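Local coordinates for glucocorticoid modulatory element-binding protein 1 (Homo sapiens, PDB 1OQJ) that binds glucocorticoid modulatory elements in DNA through its SAND domain, activates transcription by RNA polymerase II and serves as an auxiliary factor in parvovirus replication, at residues 80-83 with 84-87; 70-73 with 74-78; 48-52 with 53-57. One frame throughout, in Å; residues are numbered along the deposited sequence.

Contact 1: 80-83 with 84-87. With ZN (zinc ion), chain C.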
loop_
_atom_site.group_PDB
_atom_site.type_symbol
_atom_site.label_atom_id
_atom_site.label_comp_id
_atom_site.label_asym_id
_atom_site.label_seq_id
_atom_site.Cartn_x
_atom_site.Cartn_y
_atom_site.Cartn_z
ATOM N N ILE A 80 1.854 10.677 -0.645
ATOM C CA ILE A 80 1.159 9.499 -0.148
ATOM C C ILE A 80 2.188 8.492 0.360
ATOM O O ILE A 80 2.307 7.377 -0.151
ATOM C CB ILE A 80 0.289 8.857 -1.251
ATOM C CG1 ILE A 80 -0.602 9.930 -1.895
ATOM C CG2 ILE A 80 -0.578 7.759 -0.645
ATOM C CD1 ILE A 80 -1.412 9.444 -3.075
ATOM N N ASP A 81 2.938 8.912 1.371
ATOM C CA ASP A 81 3.963 8.079 1.989
ATOM C C ASP A 81 3.373 7.482 3.267
ATOM O O ASP A 81 2.240 7.790 3.635
ATOM C CB ASP A 81 5.183 8.951 2.312
ATOM C CG ASP A 81 6.424 8.142 2.649
ATOM O OD1 ASP A 81 6.452 6.929 2.361
ATOM O OD2 ASP A 81 7.378 8.743 3.184
ATOM N N PHE A 82 4.127 6.624 3.944
ATOM C CA PHE A 82 3.636 6.018 5.178
ATOM C C PHE A 82 3.187 7.090 6.169
ATOM O O PHE A 82 3.806 8.155 6.268
ATOM C CB PHE A 82 4.738 5.196 5.838
ATOM C CG PHE A 82 5.218 4.043 5.013
ATOM C CD1 PHE A 82 6.557 3.954 4.641
ATOM C CD2 PHE A 82 4.350 3.018 4.655
ATOM C CE1 PHE A 82 7.032 2.850 3.925
ATOM C CE2 PHE A 82 4.813 1.911 3.939
ATOM C CZ PHE A 82 6.155 1.826 3.576
ATOM N N TYR A 83 2.127 6.804 6.918
ATOM C CA TYR A 83 1.628 7.750 7.913
ATOM C C TYR A 83 2.695 8.000 8.980
ATOM O O TYR A 83 3.226 7.057 9.577
ATOM C CB TYR A 83 0.357 7.192 8.564
ATOM C CG TYR A 83 -0.299 8.123 9.555
ATOM C CD1 TYR A 83 -0.598 9.436 9.211
ATOM C CD2 TYR A 83 -0.634 7.685 10.832
ATOM C CE1 TYR A 83 -1.215 10.291 10.115
ATOM C CE2 TYR A 83 -1.255 8.534 11.748
ATOM C CZ TYR A 83 -1.540 9.835 11.381
ATOM O OH TYR A 83 -2.135 10.698 12.277
ATOM N N GLN A 84 3.003 9.275 9.212
ATOM C CA GLN A 84 4.007 9.682 10.197
ATOM C C GLN A 84 5.387 9.103 9.908
ATOM O O GLN A 84 6.154 8.833 10.829
ATOM C CB GLN A 84 3.583 9.253 11.608
ATOM C CG GLN A 84 2.247 9.801 12.062
ATOM C CD GLN A 84 1.969 9.486 13.519
ATOM O OE1 GLN A 84 1.777 8.327 13.893
ATOM N NE2 GLN A 84 1.955 10.517 14.351
ATOM N N HIS A 85 5.720 8.936 8.633
ATOM C CA HIS A 85 7.004 8.343 8.280
ATOM C C HIS A 85 8.229 9.064 8.829
ATOM O O HIS A 85 9.262 8.435 9.062
ATOM C CB HIS A 85 7.138 8.212 6.762
ATOM C CG HIS A 85 8.091 7.138 6.339
ATOM N ND1 HIS A 85 8.533 6.998 5.044
ATOM C CD2 HIS A 85 8.663 6.135 7.046
ATOM C CE1 HIS A 85 9.338 5.951 4.968
ATOM N NE2 HIS A 85 9.433 5.411 6.169
ATOM N N ASP A 86 8.124 10.370 9.040
ATOM C CA ASP A 86 9.267 11.108 9.557
ATOM C C ASP A 86 9.601 10.728 11.000
ATOM O O ASP A 86 10.691 11.029 11.481
ATOM C CB ASP A 86 9.027 12.618 9.460
ATOM C CG ASP A 86 7.806 13.069 10.231
ATOM O OD1 ASP A 86 7.640 14.293 10.408
ATOM O OD2 ASP A 86 7.009 12.208 10.655
ATOM N N LYS A 87 8.679 10.055 11.685
ATOM C CA LYS A 87 8.909 9.659 13.076
ATOM C C LYS A 87 8.767 8.160 13.320
ATOM O O LYS A 87 9.323 7.619 14.277
ATOM C CB LYS A 87 7.943 10.410 13.997
ATOM C CG LYS A 87 8.070 11.921 13.918
ATOM C CD LYS A 87 7.012 12.619 14.753
ATOM C CE LYS A 87 7.122 14.130 14.611
ATOM N NZ LYS A 87 6.063 14.848 15.373
HETATM ZN ZN ZN C . 10.490 3.686 6.715
HETATM O O HOH W 1 2.148 6.045 12.086
#
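The imidazole of His-85 takes the ring of Phe-82 on one face and the carboxylate of Asp-81 at its edge, while its NE2 binds a zinc ion at 2.1 Å. Phe-82 and His-85 form a T-shaped (edge-to-face) pair: the Phe-82 edge points at the His-85 face, the planes stand at 87° and CD1 of Phe-82 comes within 3.4 Å of CE1 of His-85. CB of Phe-82 lies over the same imidazole as a CH-pi contact. The scaffold is a type II beta turn from Phe-82 to His-85, closed by His-85 N bonding to Phe-82 O at 3.1 Å, and it carries one ligand of the zinc-binding motif that accompanies this SAND domain.

At the imidazole edge, His-85 ND1 donates to Asp-81 OD2 over 2.8 Å in a fairly straight bond (163°). The acceptor lies in the ring plane, but the ring approaches from above the carboxylate plane. With CG anti to its own N (chi1 -166°), Asp-81 swings its carboxylate to the imidazole, and its other oxygen, OD1, takes a weak bond from Phe-82 N. With zinc at NE2, the carboxylate at ND1 holds the rotation of the imidazole and probably makes it a more electron-rich zinc ligand. Cys-28, Cys-89 and Cys-93 complete the site.

In the other pair, Gln-84 sets CG over the centre of one face of the Tyr-83 ring, 3.6 Å from the centroid, a CH-pi contact; its amide plane is roughly parallel to the ring. Elsewhere in the fold, Tyr-83 meets Trp-23 edge-to-face, and the rings of Phe-82 and Phe-26 meet obliquely. A water joins Tyr-83 and Gln-84, donating to Tyr-83 O and to Gln-84 OE1 at 2.9 Å each.

Contact 2: 70-73 with 74-78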
loop_
_atom_site.group_PDB
_atom_site.type_symbol
_atom_site.label_atom_id
_atom_site.label_comp_id
_atom_site.label_asym_id
_atom_site.label_seq_id
_atom_site.Cartn_x
_atom_site.Cartn_y
_atom_site.Cartn_z
ATOM N N MET A 70 2.691 3.845 -10.002
ATOM C CA MET A 70 3.254 2.947 -9.003
ATOM C C MET A 70 3.216 3.617 -7.632
ATOM O O MET A 70 3.598 4.781 -7.487
ATOM C CB MET A 70 4.694 2.585 -9.363
ATOM C CG MET A 70 4.815 1.686 -10.576
ATOM S SD MET A 70 6.541 1.376 -10.984
ATOM C CE MET A 70 6.573 1.847 -12.717
ATOM N N LEU A 71 2.752 2.883 -6.627
ATOM C CA LEU A 71 2.670 3.424 -5.276
ATOM C C LEU A 71 4.029 3.972 -4.841
ATOM O O LEU A 71 4.108 4.995 -4.162
ATOM C CB LEU A 71 2.185 2.339 -4.307
ATOM C CG LEU A 71 1.878 2.776 -2.873
ATOM C CD1 LEU A 71 0.860 3.912 -2.880
ATOM C CD2 LEU A 71 1.346 1.588 -2.080
ATOM N N ARG A 72 5.098 3.293 -5.247
ATOM C CA ARG A 72 6.460 3.715 -4.924
ATOM C C ARG A 72 6.689 5.199 -5.224
ATOM O O ARG A 72 7.256 5.926 -4.408
ATOM C CB ARG A 72 7.464 2.876 -5.720
ATOM C CG ARG A 72 8.904 3.369 -5.662
ATOM C CD ARG A 72 9.546 3.111 -4.311
ATOM N NE ARG A 72 10.931 3.578 -4.281
ATOM C CZ ARG A 72 11.754 3.418 -3.249
ATOM N NH1 ARG A 72 11.337 2.798 -2.153
ATOM N NH2 ARG A 72 12.995 3.882 -3.311
ATOM N N LYS A 73 6.245 5.651 -6.392
ATOM C CA LYS A 73 6.442 7.047 -6.775
ATOM C C LYS A 73 5.603 8.011 -5.950
ATOM O O LYS A 73 6.055 9.109 -5.617
ATOM C CB LYS A 73 6.140 7.232 -8.261
ATOM C CG LYS A 73 7.047 6.420 -9.174
ATOM C CD LYS A 73 6.740 6.703 -10.637
ATOM C CE LYS A 73 7.654 5.912 -11.562
ATOM N NZ LYS A 73 7.453 4.446 -11.430
ATOM N N MET A 74 4.380 7.610 -5.620
ATOM C CA MET A 74 3.517 8.468 -4.819
ATOM C C MET A 74 4.097 8.584 -3.409
ATOM O O MET A 74 3.956 9.614 -2.752
ATOM C CB MET A 74 2.094 7.907 -4.779
ATOM C CG MET A 74 1.448 7.756 -6.162
ATOM S SD MET A 74 1.534 9.224 -7.237
ATOM C CE MET A 74 0.422 10.337 -6.388
ATOM N N MET A 75 4.759 7.524 -2.955
ATOM C CA MET A 75 5.393 7.519 -1.643
ATOM C C MET A 75 6.635 8.410 -1.667
ATOM O O MET A 75 6.841 9.230 -0.771
ATOM C CB MET A 75 5.797 6.096 -1.249
ATOM C CG MET A 75 4.619 5.160 -1.009
ATOM S SD MET A 75 5.116 3.435 -0.936
ATOM C CE MET A 75 5.911 3.377 0.650
ATOM N N ASP A 76 7.460 8.248 -2.698
ATOM C CA ASP A 76 8.673 9.047 -2.827
ATOM C C ASP A 76 8.355 10.530 -2.962
ATOM O O ASP A 76 9.149 11.377 -2.557
ATOM C CB ASP A 76 9.496 8.601 -4.042
ATOM C CG ASP A 76 10.120 7.228 -3.858
ATOM O OD1 ASP A 76 10.255 6.776 -2.698
ATOM O OD2 ASP A 76 10.490 6.605 -4.875
ATOM N N SER A 77 7.199 10.845 -3.540
ATOM C CA SER A 77 6.807 12.241 -3.720
ATOM C C SER A 77 6.449 12.884 -2.385
ATOM O O SER A 77 6.381 14.108 -2.277
ATOM C CB SER A 77 5.608 12.348 -4.662
ATOM O OG SER A 77 4.392 12.063 -3.987
ATOM N N GLY A 78 6.214 12.051 -1.373
ATOM C CA GLY A 78 5.866 12.560 -0.057
ATOM C C GLY A 78 4.390 12.861 0.113
ATOM O O GLY A 78 3.935 13.166 1.217
#
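Arg-72 and Asp-76, one helical turn apart, meet in a salt bridge between Arg-72 NE and Asp-76 OD2 at 3.1 Å. The carboxylate does not lie flat against the guanidinium: the two planes are 83° apart, and Asp-76 OD1 sits over one guanidinium face, offset toward its rim. A bend at chi2 (73°) turns the arginine along the helix toward Asp-76, carrying NE to the aspartate. Engaging NE rather than the two terminal nitrogens, the bridge probably steadies the arm at NE, short of its end.

Further round the helix, CG of Leu-71 touches SD of Met-75 at 3.8 Å. This apolar pair faces inward, Leu-71 reaching Trp-60 and Phe-26, and Met-75 packing on Lys-61 and Phe-82.

Backbone bonds position both pairs: Met-75 N to Leu-71 O and Asp-76 N to Arg-72 O, each 2.9 Å. At the carboxyl end, Ser-77 OG donates to Met-74 O at 2.8 Å and also bonds to Gln-79 N, so one hydroxyl ties the last turn to the departing chain. Gly-78 then leaves helical geometry with positive phi (85°).

Met-70 occupies the N-cap position of helix 71-76 in the SAND domain. This helix presents Arg-72, a DNA-binding residue, beside Lys-61, another residue of the DNA-binding site.

Contact 3: 48-52 with 53-57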
loop_
_atom_site.group_PDB
_atom_site.type_symbol
_atom_site.label_atom_id
_atom_site.label_comp_id
_atom_site.label_asym_id
_atom_site.label_seq_id
_atom_site.Cartn_x
_atom_site.Cartn_y
_atom_site.Cartn_z
ATOM N N PHE A 48 -2.419 -8.613 -0.624
ATOM C CA PHE A 48 -3.213 -8.067 -1.714
ATOM C C PHE A 48 -2.502 -8.343 -3.039
ATOM O O PHE A 48 -3.109 -8.826 -3.995
ATOM C CB PHE A 48 -3.398 -6.559 -1.530
ATOM C CG PHE A 48 -4.069 -5.883 -2.690
ATOM C CD1 PHE A 48 -5.288 -6.355 -3.176
ATOM C CD2 PHE A 48 -3.486 -4.774 -3.300
ATOM C CE1 PHE A 48 -5.923 -5.734 -4.255
ATOM C CE2 PHE A 48 -4.110 -4.141 -4.378
ATOM C CZ PHE A 48 -5.331 -4.625 -4.855
ATOM N N VAL A 49 -1.209 -8.039 -3.084
ATOM C CA VAL A 49 -0.415 -8.254 -4.286
ATOM C C VAL A 49 -0.416 -9.724 -4.697
ATOM O O VAL A 49 -0.503 -10.044 -5.885
ATOM C CB VAL A 49 1.037 -7.762 -4.072
ATOM C CG1 VAL A 49 1.927 -8.202 -5.234
ATOM C CG2 VAL A 49 1.049 -6.243 -3.953
ATOM N N HIS A 50 -0.336 -10.619 -3.718
ATOM C CA HIS A 50 -0.334 -12.038 -4.029
ATOM C C HIS A 50 -1.655 -12.471 -4.643
ATOM O O HIS A 50 -1.679 -13.166 -5.661
ATOM C CB HIS A 50 -0.084 -12.878 -2.787
ATOM C CG HIS A 50 0.045 -14.335 -3.091
ATOM N ND1 HIS A 50 1.191 -14.878 -3.630
ATOM C CD2 HIS A 50 -0.858 -15.342 -3.035
ATOM C CE1 HIS A 50 0.987 -16.154 -3.897
ATOM N NE2 HIS A 50 -0.250 -16.462 -3.546
ATOM N N LEU A 51 -2.753 -12.067 -4.011
ATOM C CA LEU A 51 -4.081 -12.423 -4.495
ATOM C C LEU A 51 -4.366 -11.816 -5.862
ATOM O O LEU A 51 -5.131 -12.377 -6.652
ATOM C CB LEU A 51 -5.145 -11.976 -3.485
ATOM C CG LEU A 51 -5.089 -12.699 -2.137
ATOM C CD1 LEU A 51 -6.101 -12.093 -1.177
ATOM C CD2 LEU A 51 -5.373 -14.186 -2.344
ATOM N N ALA A 52 -3.747 -10.670 -6.138
ATOM C CA ALA A 52 -3.920 -9.986 -7.413
ATOM C C ALA A 52 -3.030 -10.628 -8.478
ATOM O O ALA A 52 -3.115 -10.279 -9.656
ATOM C CB ALA A 52 -3.585 -8.504 -7.265
ATOM N N GLY A 53 -2.171 -11.550 -8.046
ATOM C CA GLY A 53 -1.300 -12.266 -8.964
ATOM C C GLY A 53 0.019 -11.641 -9.372
ATOM O O GLY A 53 0.581 -12.023 -10.403
ATOM N N LYS A 54 0.543 -10.714 -8.576
ATOM C CA LYS A 54 1.803 -10.056 -8.920
ATOM C C LYS A 54 2.966 -10.304 -7.953
ATOM O O LYS A 54 3.905 -9.508 -7.901
ATOM C CB LYS A 54 1.577 -8.547 -9.052
ATOM C CG LYS A 54 0.578 -8.148 -10.124
ATOM C CD LYS A 54 1.092 -8.475 -11.514
ATOM C CE LYS A 54 0.131 -7.982 -12.584
ATOM N NZ LYS A 54 0.655 -8.237 -13.955
ATOM N N SER A 55 2.916 -11.396 -7.195
ATOM C CA SER A 55 3.985 -11.710 -6.249
ATOM C C SER A 55 5.331 -11.979 -6.919
ATOM O O SER A 55 6.380 -11.799 -6.300
ATOM C CB SER A 55 3.613 -12.925 -5.391
ATOM O OG SER A 55 2.646 -12.599 -4.409
ATOM N N THR A 56 5.304 -12.415 -8.174
ATOM C CA THR A 56 6.539 -12.719 -8.894
ATOM C C THR A 56 7.396 -11.493 -9.189
ATOM O O THR A 56 8.527 -11.617 -9.655
ATOM C CB THR A 56 6.249 -13.440 -10.227
ATOM O OG1 THR A 56 5.363 -12.646 -11.024
ATOM C CG2 THR A 56 5.620 -14.800 -9.965
ATOM N N LEU A 57 6.863 -10.311 -8.914
ATOM C CA LEU A 57 7.601 -9.077 -9.157
ATOM C C LEU A 57 8.552 -8.779 -8.003
ATOM O O LEU A 57 9.552 -8.076 -8.172
ATOM C CB LEU A 57 6.623 -7.914 -9.330
ATOM C CG LEU A 57 7.232 -6.542 -9.618
ATOM C CD1 LEU A 57 7.888 -6.556 -10.990
ATOM C CD2 LEU A 57 6.148 -5.476 -9.556
HETATM O O HOH W 2 0.816 -13.570 -7.047
#
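His-50 ND1 and Ser-55 OG are hydrogen-bonded at 2.8 Å, with the hydroxyl at the edge of the imidazole and near its plane. A chi1 of -175° turns the His-50 ring alongside its own carbonyl carbon, toward the chain that returns after the helix.

Backbone bonds form the second group. Lys-54 N reaches back to Val-49 O at 3.0 Å in a nearly straight bond (168°), and Gly-53 N bonds to His-50 O at 2.9 Å. Together with the positive phi of Gly-53 (85°), a backbone shape glycine readily adopts, they make a Schellman motif, the C-terminal cap of helix 45-51 in the SAND domain. A water bridges the turn, donating to His-50 O and accepting from Ser-55 N.

Apolar contact lies on the inner side, where CG1 of Val-49 meets CB of Lys-54 at 3.8 Å. Both residues also touch Ala-63 of helix 60-63, and Val-49 rests on Trp-60 as well. Beyond CB, the Lys-54 chain bends at chi2 and its end leads away from the helix; this lysine belongs to the DNA-binding site, as does Lys-58, a little further along the chain.

Overall arrangement
Along the chain the order is contact 3, contact 2, contact 1. Contact 3 closes helix 45-51, which follows the four-stranded antiparallel sheet; helix 60-63 and the small hairpin of strands 65-66 and 69-70 then lead to helix 71-76, home of contact 2. Contact 1 lies in the loop beyond. Contacts 1 and 2 have centres 11 Å apart and touch, through Met-75 on Phe-82 and a probable hydrogen bond from Ile-80 to Met-74, which places the zinc-binding loop beside the last helix. Contacts 2 and 3 are 19 Å apart between centres without touching; each carries a DNA-binding residue. Contacts 1 and 3, 24 Å apart between centres, lie on opposite sides of the chain's centre.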